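Local coordinates for B12-binding domain-containing protein (Kitasatospora setae, PDB 6WTF) that probably methylates C2 of tryptophan, as a radical S-adenosylmethionine enzyme that uses cobalamin and a [4Fe-4S] cluster, at residues V5-P10 against F34-L39; I264-T269 against R304-C309. All blocks are in the same frame, centred on the assembly; numbering follows the deposited sequence.

Contact 1: residues V5-P10 against F34-L39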
ATOM      1  N   VAL A   5      -3.950  -8.979  24.131  1.00 21.43           N
ATOM      2  CA  VAL A   5      -3.347  -7.964  23.273  1.00 18.57           C
ATOM      3  C   VAL A   5      -4.461  -7.254  22.520  1.00 20.75           C
ATOM      4  O   VAL A   5      -5.343  -7.908  21.949  1.00 20.55           O
ATOM      5  CB  VAL A   5      -2.339  -8.573  22.280  1.00 19.71           C
ATOM      6  CG1 VAL A   5      -1.642  -7.468  21.486  1.00 19.10           C
ATOM      7  CG2 VAL A   5      -1.329  -9.449  23.000  1.00 20.17           C
ATOM      8  N   LEU A   6      -4.423  -5.926  22.511  1.00 18.43           N
ATOM      9  CA  LEU A   6      -5.356  -5.137  21.722  1.00 19.08           C
ATOM     10  C   LEU A   6      -4.679  -4.659  20.448  1.00 19.03           C
ATOM     11  O   LEU A   6      -3.537  -4.191  20.479  1.00 18.91           O
ATOM     12  CB  LEU A   6      -5.876  -3.932  22.509  1.00 18.23           C
ATOM     13  CG  LEU A   6      -6.651  -2.921  21.657  1.00 20.67           C
ATOM     14  CD1 LEU A   6      -7.978  -3.501  21.162  1.00 18.48           C
ATOM     15  CD2 LEU A   6      -6.864  -1.616  22.419  1.00 19.26           C
ATOM     16  N   LEU A   7      -5.390  -4.784  19.327  1.00 19.92           N
ATOM     17  CA  LEU A   7      -4.949  -4.273  18.035  1.00 17.76           C
ATOM     18  C   LEU A   7      -5.966  -3.255  17.536  1.00 17.70           C
ATOM     19  O   LEU A   7      -7.162  -3.551  17.474  1.00 16.67           O
ATOM     20  CB  LEU A   7      -4.792  -5.407  17.021  1.00 17.50           C
ATOM     21  CG  LEU A   7      -3.797  -6.488  17.435  1.00 19.62           C
ATOM     22  CD1 LEU A   7      -3.807  -7.627  16.429  1.00 17.15           C
ATOM     23  CD2 LEU A   7      -2.395  -5.889  17.574  1.00 17.28           C
ATOM     24  N   VAL A   8      -5.491  -2.065  17.183  1.00 17.53           N
ATOM     25  CA  VAL A   8      -6.344  -0.965  16.744  1.00 18.36           C
ATOM     26  C   VAL A   8      -6.103  -0.694  15.263  1.00 16.43           C
ATOM     27  O   VAL A   8      -4.957  -0.681  14.803  1.00 16.69           O
ATOM     28  CB  VAL A   8      -6.085   0.309  17.573  1.00 17.25           C
ATOM     29  CG1 VAL A   8      -6.946   1.461  17.065  1.00 16.57           C
ATOM     30  CG2 VAL A   8      -6.343   0.046  19.046  1.00 20.00           C
ATOM     31  N   ASN A   9      -7.191  -0.476  14.518  1.00 16.55           N
ATOM     32  CA  ASN A   9      -7.120  -0.007  13.135  1.00 17.12           C
ATOM     33  C   ASN A   9      -7.532   1.459  13.095  1.00 18.82           C
ATOM     34  O   ASN A   9      -8.724   1.765  13.263  1.00 16.96           O
ATOM     35  CB  ASN A   9      -8.028  -0.838  12.223  1.00 18.06           C
ATOM     36  CG  ASN A   9      -7.975  -0.395  10.761  1.00 19.23           C
ATOM     37  OD1 ASN A   9      -6.946   0.070  10.265  1.00 16.80           O
ATOM     38  ND2 ASN A   9      -9.102  -0.528  10.070  1.00 20.85           N
ATOM     39  N   PRO A  10      -6.601   2.392  12.898  1.00 19.86           N
ATOM     40  CA  PRO A  10      -6.950   3.816  12.801  1.00 17.14           C
ATOM     41  C   PRO A  10      -7.241   4.310  11.392  1.00 18.78           C
ATOM     42  O   PRO A  10      -7.500   5.506  11.224  1.00 18.85           O
ATOM     43  CB  PRO A  10      -5.688   4.493  13.353  1.00 19.97           C
ATOM     44  CG  PRO A  10      -4.582   3.588  12.910  1.00 18.06           C
ATOM     45  CD  PRO A  10      -5.143   2.183  12.871  1.00 20.02           C
ATOM     46  N   PHE A  34      -2.278 -16.362  22.918  1.00 24.57           N
ATOM     47  CA  PHE A  34      -2.748 -15.069  23.388  1.00 23.98           C
ATOM     48  C   PHE A  34      -4.213 -14.867  23.021  1.00 24.18           C
ATOM     49  O   PHE A  34      -4.749 -15.499  22.108  1.00 22.09           O
ATOM     50  CB  PHE A  34      -1.906 -13.928  22.801  1.00 24.65           C
ATOM     51  CG  PHE A  34      -0.475 -13.933  23.259  1.00 25.90           C
ATOM     52  CD1 PHE A  34      -0.116 -13.335  24.452  1.00 23.56           C
ATOM     53  CD2 PHE A  34       0.510 -14.539  22.496  1.00 24.82           C
ATOM     54  CE1 PHE A  34       1.194 -13.343  24.878  1.00 23.83           C
ATOM     55  CE2 PHE A  34       1.821 -14.549  22.918  1.00 26.01           C
ATOM     56  CZ  PHE A  34       2.163 -13.951  24.113  1.00 24.62           C
ATOM     57  N   GLU A  35      -4.860 -13.977  23.762  1.00 22.55           N
ATOM     58  CA  GLU A  35      -6.199 -13.509  23.440  1.00 23.50           C
ATOM     59  C   GLU A  35      -6.064 -12.180  22.715  1.00 22.71           C
ATOM     60  O   GLU A  35      -5.291 -11.315  23.142  1.00 23.87           O
ATOM     61  CB  GLU A  35      -7.046 -13.362  24.705  1.00 24.85           C
ATOM     62  CG  GLU A  35      -8.428 -12.775  24.477  1.00 26.12           C
ATOM     63  CD  GLU A  35      -9.231 -12.690  25.763  1.00 29.00           C
ATOM     64  OE1 GLU A  35      -8.617 -12.758  26.847  1.00 32.01           O
ATOM     65  OE2 GLU A  35     -10.474 -12.569  25.690  1.00 29.15           O
ATOM     66  N   VAL A  36      -6.781 -12.027  21.606  1.00 20.09           N
ATOM     67  CA  VAL A  36      -6.622 -10.868  20.734  1.00 20.94           C
ATOM     68  C   VAL A  36      -7.984 -10.222  20.524  1.00 21.07           C
ATOM     69  O   VAL A  36      -8.965 -10.913  20.230  1.00 19.48           O
ATOM     70  CB  VAL A  36      -5.993 -11.247  19.378  1.00 22.20           C
ATOM     71  CG1 VAL A  36      -5.684  -9.993  18.559  1.00 19.62           C
ATOM     72  CG2 VAL A  36      -4.741 -12.085  19.576  1.00 19.96           C
ATOM     73  N   GLU A  37      -8.041  -8.902  20.685  1.00 20.21           N
ATOM     74  CA  GLU A  37      -9.237  -8.126  20.396  1.00 20.84           C
ATOM     75  C   GLU A  37      -8.871  -6.981  19.462  1.00 20.88           C
ATOM     76  O   GLU A  37      -7.839  -6.328  19.640  1.00 19.94           O
ATOM     77  CB  GLU A  37      -9.886  -7.597  21.682  1.00 19.10           C
ATOM     78  CG  GLU A  37     -10.529  -8.701  22.528  1.00 24.39           C
ATOM     79  CD  GLU A  37     -11.171  -8.190  23.807  1.00 23.71           C
ATOM     80  OE1 GLU A  37     -10.722  -7.155  24.331  1.00 23.89           O
ATOM     81  OE2 GLU A  37     -12.131  -8.828  24.289  1.00 29.90           O
ATOM     82  N   VAL A  38      -9.710  -6.757  18.455  1.00 22.07           N
ATOM     83  CA  VAL A  38      -9.490  -5.726  17.447  1.00 19.17           C
ATOM     84  C   VAL A  38     -10.510  -4.617  17.660  1.00 19.78           C
ATOM     85  O   VAL A  38     -11.715  -4.885  17.766  1.00 18.25           O
ATOM     86  CB  VAL A  38      -9.599  -6.298  16.021  1.00 18.93           C
ATOM     87  CG1 VAL A  38      -9.382  -5.202  14.986  1.00 17.34           C
ATOM     88  CG2 VAL A  38      -8.609  -7.433  15.814  1.00 17.59           C
ATOM     89  N   LEU A  39     -10.029  -3.376  17.735  1.00 16.04           N
ATOM     90  CA  LEU A  39     -10.875  -2.188  17.662  1.00 16.83           C
ATOM     91  C   LEU A  39     -10.663  -1.566  16.289  1.00 19.10           C
ATOM     92  O   LEU A  39      -9.573  -1.064  15.989  1.00 18.63           O
ATOM     93  CB  LEU A  39     -10.549  -1.185  18.766  1.00 17.88           C
ATOM     94  CG  LEU A  39     -10.997  -1.536  20.182  1.00 21.44           C
ATOM     95  CD1 LEU A  39     -10.633  -0.404  21.134  1.00 19.81           C
ATOM     96  CD2 LEU A  39     -12.490  -1.828  20.226  1.00 21.91           C
TER
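The end of Leu-6 leans to the neighbouring strand and lies across Leu-39, its CD1 3.7 Å from CG of Leu-39. With CG anti to its backbone N (chi1 169°), the branch points that way, and the same CD1 comes to 3.2 Å from Glu-37 O. Cutting this side chain back to an alanine is likely to uncover Leu-39 and open a gap under Tyr-55 of helix 48-58, which packs on both leucines. On the other face Leu-7 CD1 rests on Val-36 CG1 at 3.7 Å, while helix 20-31 covers Val-36 and Val-38. Branched aliphatic residues suit a sheet layered by helices on both faces. The strands run parallel, and five backbone hydrogen bonds join them, from Val-5 N to Glu-35 O (2.9 Å) through to Asn-9 N and Leu-39 O (2.9 Å). They belong to the beta-alpha-beta unit of strand 4-9, helix 20-31 and strand 35-40, in the B12-binding domain. Backbone bonds and aliphatic packing thus join the pair, while Glu-35 and Glu-37 find their charge partner outside it, in Arg-59; Tyr-55 also bonds Glu-37 OE1. Asn-9, its ND2 bonded to Asp-40, puts an amide at the C-terminal end, near the cobalamin-binding Asn-11 and Thr-67.

Contact 2: residues I264-T269 against R304-C309; sequences ILDQHT and RLWVYC. With TRP (tryptophan), chain F; SA8 (S-5'-azamethionine-5'-deoxyadenosine), chain E.
The strands 266-269 and 304-309 run parallel, 4.7 Å apart at their closest and turned by 21°, with Asp-266 beside Arg-304 and His-268 beside Trp-306. Backbone bonds alternate between them, among them Trp-306 N to Gln-267 O (2.8 Å) and Thr-269 N to Trp-306 O (2.8 Å). Asp-266 takes donors on both oxygens. Its OD2 meets Arg-304 NH2 at 2.8 Å in a salt bridge, on the syn side but out of the carboxylate plane, and Arg-304 NE adds weak bonds to OD1 and OD2. A tryptophan suits the next place because its ring N-H lies in plane with the acid: NE1 of Trp-306 meets the anti lone pair of Asp-266 OD1 at 2.9 Å. The bend of Arg-304 at chi3 (-81°) turns its NE and NH2 edge to the acid, and Leu-265 CB lies over one guanidinium face. Tyr-213 and Thr-544 also bond to OD2, so this buried carboxylate probably stays ionised. Farther along, His-268 turns its edge to the face of Tyr-308, the planes 68° apart, and its ND1 is held by Thr-269 O at 2.7 Å. CB of the bound S-adenosylmethionine analogue covers the opposite face of Tyr-308. Tyr-308 OH donates to O of the bound tryptophan; 2.5 Å is unusually short, its exact length doubtful. A charged network at the strand starts gives way to an aromatic active-site wall, where cobalamin touches His-268, Thr-269 and Tyr-308.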
ATOM      1  N   ILE A 264     -17.133 -13.486  -0.339  1.00 17.68           N
ATOM      2  CA  ILE A 264     -16.172 -12.442  -0.707  1.00 16.09           C
ATOM      3  C   ILE A 264     -15.496 -12.932  -1.985  1.00 15.32           C
ATOM      4  O   ILE A 264     -14.458 -13.587  -1.953  1.00 16.88           O
ATOM      5  CB  ILE A 264     -15.178 -12.166   0.418  1.00 17.54           C
ATOM      6  CG1 ILE A 264     -15.928 -11.879   1.724  1.00 17.44           C
ATOM      7  CG2 ILE A 264     -14.259 -10.993   0.069  1.00 14.67           C
ATOM      8  CD1 ILE A 264     -15.026 -11.699   2.927  1.00 17.95           C
ATOM      9  N   LEU A 265     -16.114 -12.630  -3.129  1.00 17.15           N
ATOM     10  CA  LEU A 265     -15.686 -13.207  -4.400  1.00 17.88           C
ATOM     11  C   LEU A 265     -14.619 -12.379  -5.107  1.00 18.52           C
ATOM     12  O   LEU A 265     -13.761 -12.949  -5.794  1.00 18.65           O
ATOM     13  CB  LEU A 265     -16.893 -13.394  -5.328  1.00 18.53           C
ATOM     14  CG  LEU A 265     -18.089 -14.165  -4.741  1.00 21.33           C
ATOM     15  CD1 LEU A 265     -19.270 -14.179  -5.714  1.00 18.60           C
ATOM     16  CD2 LEU A 265     -17.706 -15.578  -4.322  1.00 19.60           C
ATOM     17  N   ASP A 266     -14.639 -11.055  -4.950  1.00 17.72           N
ATOM     18  CA  ASP A 266     -13.630 -10.174  -5.539  1.00 20.30           C
ATOM     19  C   ASP A 266     -12.444 -10.066  -4.586  1.00 16.91           C
ATOM     20  O   ASP A 266     -12.546  -9.438  -3.526  1.00 18.15           O
ATOM     21  CB  ASP A 266     -14.228  -8.800  -5.822  1.00 20.46           C
ATOM     22  CG  ASP A 266     -15.245  -8.834  -6.939  1.00 20.31           C
ATOM     23  OD1 ASP A 266     -14.837  -8.816  -8.121  1.00 20.11           O
ATOM     24  OD2 ASP A 266     -16.452  -8.911  -6.632  1.00 19.91           O
ATOM     25  N   GLN A 267     -11.317 -10.661  -4.959  1.00 15.49           N
ATOM     26  CA  GLN A 267     -10.148 -10.718  -4.089  1.00 17.50           C
ATOM     27  C   GLN A 267      -8.964 -10.050  -4.779  1.00 19.97           C
ATOM     28  O   GLN A 267      -8.572 -10.443  -5.884  1.00 20.13           O
ATOM     29  CB  GLN A 267      -9.825 -12.164  -3.705  1.00 17.91           C
ATOM     30  CG  GLN A 267     -10.967 -12.864  -2.957  1.00 16.21           C
ATOM     31  CD  GLN A 267     -10.651 -14.309  -2.598  1.00 19.79           C
ATOM     32  OE1 GLN A 267      -9.500 -14.746  -2.679  1.00 19.75           O
ATOM     33  NE2 GLN A 267     -11.682 -15.066  -2.214  1.00 17.78           N
ATOM     34  N   HIS A 268      -8.395  -9.045  -4.126  1.00 17.29           N
ATOM     35  CA  HIS A 268      -7.250  -8.320  -4.655  1.00 18.05           C
ATOM     36  C   HIS A 268      -5.983  -8.870  -4.019  1.00 18.71           C
ATOM     37  O   HIS A 268      -5.888  -8.944  -2.788  1.00 17.60           O
ATOM     38  CB  HIS A 268      -7.368  -6.820  -4.378  1.00 17.92           C
ATOM     39  CG  HIS A 268      -6.517  -5.970  -5.274  1.00 18.48           C
ATOM     40  ND1 HIS A 268      -5.144  -6.075  -5.318  1.00 19.78           N
ATOM     41  CD2 HIS A 268      -6.849  -4.997  -6.155  1.00 17.28           C
ATOM     42  CE1 HIS A 268      -4.666  -5.209  -6.194  1.00 18.77           C
ATOM     43  NE2 HIS A 268      -5.679  -4.543  -6.716  1.00 20.30           N
ATOM     44  N   THR A 269      -5.024  -9.276  -4.849  1.00 16.89           N
ATOM     45  CA  THR A 269      -3.760  -9.741  -4.303  1.00 17.36           C
ATOM     46  C   THR A 269      -3.032  -8.578  -3.648  1.00 16.00           C
ATOM     47  O   THR A 269      -3.151  -7.427  -4.070  1.00 17.62           O
ATOM     48  CB  THR A 269      -2.883 -10.374  -5.380  1.00 18.50           C
ATOM     49  OG1 THR A 269      -2.600  -9.415  -6.411  1.00 19.14           O
ATOM     50  CG2 THR A 269      -3.582 -11.579  -5.963  1.00 15.84           C
ATOM     51  N   ARG A 304     -13.249 -13.966  -8.327  1.00 17.68           N
ATOM     52  CA  ARG A 304     -12.934 -12.838  -9.199  1.00 18.36           C
ATOM     53  C   ARG A 304     -11.637 -12.229  -8.673  1.00 19.82           C
ATOM     54  O   ARG A 304     -11.654 -11.435  -7.728  1.00 20.45           O
ATOM     55  CB  ARG A 304     -14.073 -11.826  -9.229  1.00 18.49           C
ATOM     56  CG  ARG A 304     -15.401 -12.423  -9.657  1.00 21.46           C
ATOM     57  CD  ARG A 304     -16.359 -11.357 -10.153  1.00 23.80           C
ATOM     58  NE  ARG A 304     -17.030 -10.655  -9.059  1.00 23.26           N
ATOM     59  CZ  ARG A 304     -18.193 -11.024  -8.525  1.00 21.75           C
ATOM     60  NH1 ARG A 304     -18.835 -12.102  -8.965  1.00 21.86           N
ATOM     61  NH2 ARG A 304     -18.720 -10.309  -7.544  1.00 20.43           N
ATOM     62  N   LEU A 305     -10.515 -12.612  -9.282  1.00 19.34           N
ATOM     63  CA  LEU A 305      -9.190 -12.230  -8.811  1.00 18.99           C
ATOM     64  C   LEU A 305      -8.726 -10.938  -9.474  1.00 21.67           C
ATOM     65  O   LEU A 305      -8.824 -10.785 -10.698  1.00 21.50           O
ATOM     66  CB  LEU A 305      -8.191 -13.350  -9.098  1.00 19.82           C
ATOM     67  CG  LEU A 305      -6.790 -13.256  -8.494  1.00 19.26           C
ATOM     68  CD1 LEU A 305      -6.832 -13.254  -6.965  1.00 19.88           C
ATOM     69  CD2 LEU A 305      -5.930 -14.397  -9.012  1.00 18.60           C
ATOM     70  N   TRP A 306      -8.193 -10.024  -8.665  1.00 19.90           N
ATOM     71  CA  TRP A 306      -7.629  -8.769  -9.144  1.00 19.24           C
ATOM     72  C   TRP A 306      -6.192  -8.672  -8.651  1.00 19.82           C
ATOM     73  O   TRP A 306      -5.921  -8.937  -7.477  1.00 20.12           O
ATOM     74  CB  TRP A 306      -8.455  -7.575  -8.660  1.00 19.55           C
ATOM     75  CG  TRP A 306      -9.923  -7.712  -8.975  1.00 22.31           C
ATOM     76  CD1 TRP A 306     -10.865  -8.360  -8.228  1.00 19.53           C
ATOM     77  CD2 TRP A 306     -10.607  -7.210 -10.134  1.00 21.71           C
ATOM     78  NE1 TRP A 306     -12.092  -8.283  -8.842  1.00 20.60           N
ATOM     79  CE2 TRP A 306     -11.961  -7.584 -10.014  1.00 21.79           C
ATOM     80  CE3 TRP A 306     -10.206  -6.478 -11.256  1.00 20.83           C
ATOM     81  CZ2 TRP A 306     -12.919  -7.249 -10.974  1.00 19.49           C
ATOM     82  CZ3 TRP A 306     -11.155  -6.147 -12.208  1.00 19.67           C
ATOM     83  CH2 TRP A 306     -12.498  -6.535 -12.061  1.00 22.96           C
ATOM     84  N   VAL A 307      -5.269  -8.309  -9.549  1.00 18.18           N
ATOM     85  CA  VAL A 307      -3.844  -8.452  -9.283  1.00 18.76           C
ATOM     86  C   VAL A 307      -3.073  -7.203  -9.694  1.00 19.96           C
ATOM     87  O   VAL A 307      -3.542  -6.371 -10.476  1.00 19.21           O
ATOM     88  CB  VAL A 307      -3.249  -9.689  -9.995  1.00 20.11           C
ATOM     89  CG1 VAL A 307      -3.896 -10.967  -9.489  1.00 17.53           C
ATOM     90  CG2 VAL A 307      -3.415  -9.565 -11.508  1.00 19.11           C
ATOM     91  N   TYR A 308      -1.873  -7.081  -9.128  1.00 17.33           N
ATOM     92  CA  TYR A 308      -0.847  -6.144  -9.566  1.00 18.62           C
ATOM     93  C   TYR A 308       0.194  -6.895 -10.385  1.00 18.84           C
ATOM     94  O   TYR A 308       0.562  -8.022 -10.045  1.00 19.52           O
ATOM     95  CB  TYR A 308      -0.152  -5.469  -8.379  1.00 18.15           C
ATOM     96  CG  TYR A 308      -0.827  -4.226  -7.840  1.00 19.46           C
ATOM     97  CD1 TYR A 308      -1.380  -3.277  -8.691  1.00 20.35           C
ATOM     98  CD2 TYR A 308      -0.895  -3.998  -6.471  1.00 18.65           C
ATOM     99  CE1 TYR A 308      -1.992  -2.136  -8.185  1.00 20.98           C
ATOM    100  CE2 TYR A 308      -1.502  -2.869  -5.960  1.00 18.96           C
ATOM    101  CZ  TYR A 308      -2.049  -1.943  -6.817  1.00 20.82           C
ATOM    102  OH  TYR A 308      -2.649  -0.820  -6.295  1.00 21.96           O
ATOM    103  N   CYS A 309       0.658  -6.281 -11.468  1.00 16.94           N
ATOM    104  CA  CYS A 309       1.711  -6.883 -12.271  1.00 17.64           C
ATOM    105  C   CYS A 309       2.677  -5.816 -12.765  1.00 18.41           C
ATOM    106  O   CYS A 309       2.329  -4.638 -12.884  1.00 16.14           O
ATOM    107  CB  CYS A 309       1.150  -7.659 -13.480  1.00 17.20           C
ATOM    108  SG  CYS A 309       0.545  -9.339 -13.118  1.00 21.62           S
TER
HETATM  109  N   TRP F 804      -3.315   3.408  -8.926  1.00 21.89           N
HETATM  110  CA  TRP F 804      -3.416   2.408  -7.867  1.00 21.96           C
HETATM  111  C   TRP F 804      -4.352   1.285  -8.293  1.00 21.18           C
HETATM  112  O   TRP F 804      -4.387   0.219  -7.675  1.00 18.68           O
HETATM  113  CB  TRP F 804      -3.906   3.040  -6.558  1.00 20.74           C
HETATM  114  CG  TRP F 804      -3.151   4.280  -6.171  1.00 18.51           C
HETATM  115  CD1 TRP F 804      -3.572   5.568  -6.310  1.00 19.37           C
HETATM  116  CD2 TRP F 804      -1.843   4.347  -5.586  1.00 18.28           C
HETATM  117  NE1 TRP F 804      -2.610   6.434  -5.848  1.00 20.81           N
HETATM  118  CE2 TRP F 804      -1.537   5.711  -5.400  1.00 17.03           C
HETATM  119  CE3 TRP F 804      -0.901   3.386  -5.204  1.00 17.96           C
HETATM  120  CZ2 TRP F 804      -0.329   6.141  -4.852  1.00 17.32           C
HETATM  121  CZ3 TRP F 804       0.301   3.817  -4.655  1.00 19.35           C
HETATM  122  CH2 TRP F 804       0.573   5.182  -4.483  1.00 17.96           C
HETATM  123  OXT TRP F 804      -5.093   1.433  -9.270  1.00 21.65           O
HETATM  124  N   SA8 E 803       2.948  -2.728  -5.541  1.00 20.39           N
HETATM  125  CA  SA8 E 803       2.875  -1.448  -6.269  1.00 20.84           C
HETATM  126  C   SA8 E 803       2.138  -0.409  -5.435  1.00 18.85           C
HETATM  127  O   SA8 E 803       2.600   0.789  -5.615  1.00 14.44           O
HETATM  128  OXT SA8 E 803       1.217  -0.687  -4.681  1.00 21.96           O
HETATM  129  CB  SA8 E 803       2.190  -1.606  -7.665  1.00 20.89           C
HETATM  130  CG  SA8 E 803       2.670  -0.561  -8.663  1.00 17.77           C
HETATM  131  ND  SA8 E 803       2.095   0.769  -8.447  1.00 20.36           N
HETATM  132  CE  SA8 E 803       0.632   0.724  -8.556  1.00 22.18           C
HETATM  133  C5' SA8 E 803       2.722   1.774  -9.300  1.00 19.94           C
HETATM  134  C4' SA8 E 803       2.105   3.153  -9.151  1.00 19.08           C
HETATM  135  O4' SA8 E 803       2.115   3.546  -7.763  1.00 19.82           O
HETATM  136  C3' SA8 E 803       2.908   4.245  -9.843  1.00 19.83           C
HETATM  137  O3' SA8 E 803       2.608   4.304 -11.232  1.00 17.14           O
HETATM  138  C2' SA8 E 803       2.438   5.498  -9.098  1.00 19.88           C
HETATM  139  O2' SA8 E 803       1.223   5.997  -9.643  1.00 21.27           O
HETATM  140  C1' SA8 E 803       2.206   4.960  -7.674  1.00 18.29           C
HETATM  141  N9  SA8 E 803       3.259   5.299  -6.722  1.00 19.48           N
HETATM  142  C8  SA8 E 803       4.062   4.434  -6.026  1.00 15.80           C
HETATM  143  N7  SA8 E 803       4.942   5.026  -5.254  1.00 16.69           N
HETATM  144  C5  SA8 E 803       4.700   6.378  -5.454  1.00 18.01           C
HETATM  145  C6  SA8 E 803       5.291   7.541  -4.918  1.00 20.12           C
HETATM  146  N6  SA8 E 803       6.328   7.530  -4.072  1.00 18.86           N
HETATM  147  N1  SA8 E 803       4.786   8.734  -5.303  1.00 20.12           N
HETATM  148  C2  SA8 E 803       3.773   8.754  -6.175  1.00 19.01           C
HETATM  149  N3  SA8 E 803       3.149   7.727  -6.756  1.00 19.01           N
HETATM  150  C4  SA8 E 803       3.660   6.559  -6.352  1.00 18.48           C

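How the contacts relate
Both contacts are buried pairs of parallel strands within beta-alpha-beta units, but they share no element: contact 1 belongs to the B12-binding domain and contact 2 to the radical SAM core. Their centres lie about 26 Å apart and their nearest atoms about 15 Å. Strand 35-40 is an outermost strand of its sheet, whereas both strands of contact 2 have further parallel neighbours, 219-221 and 327-335. Aliphatic packing dominates contact 1, its acids finding charge partners beyond the pair; contact 2 instead carries a salt bridge and an aromatic pair between its own strands. Cobalamin relates the two, coming near contact 1 and touching the C-terminal end of contact 2.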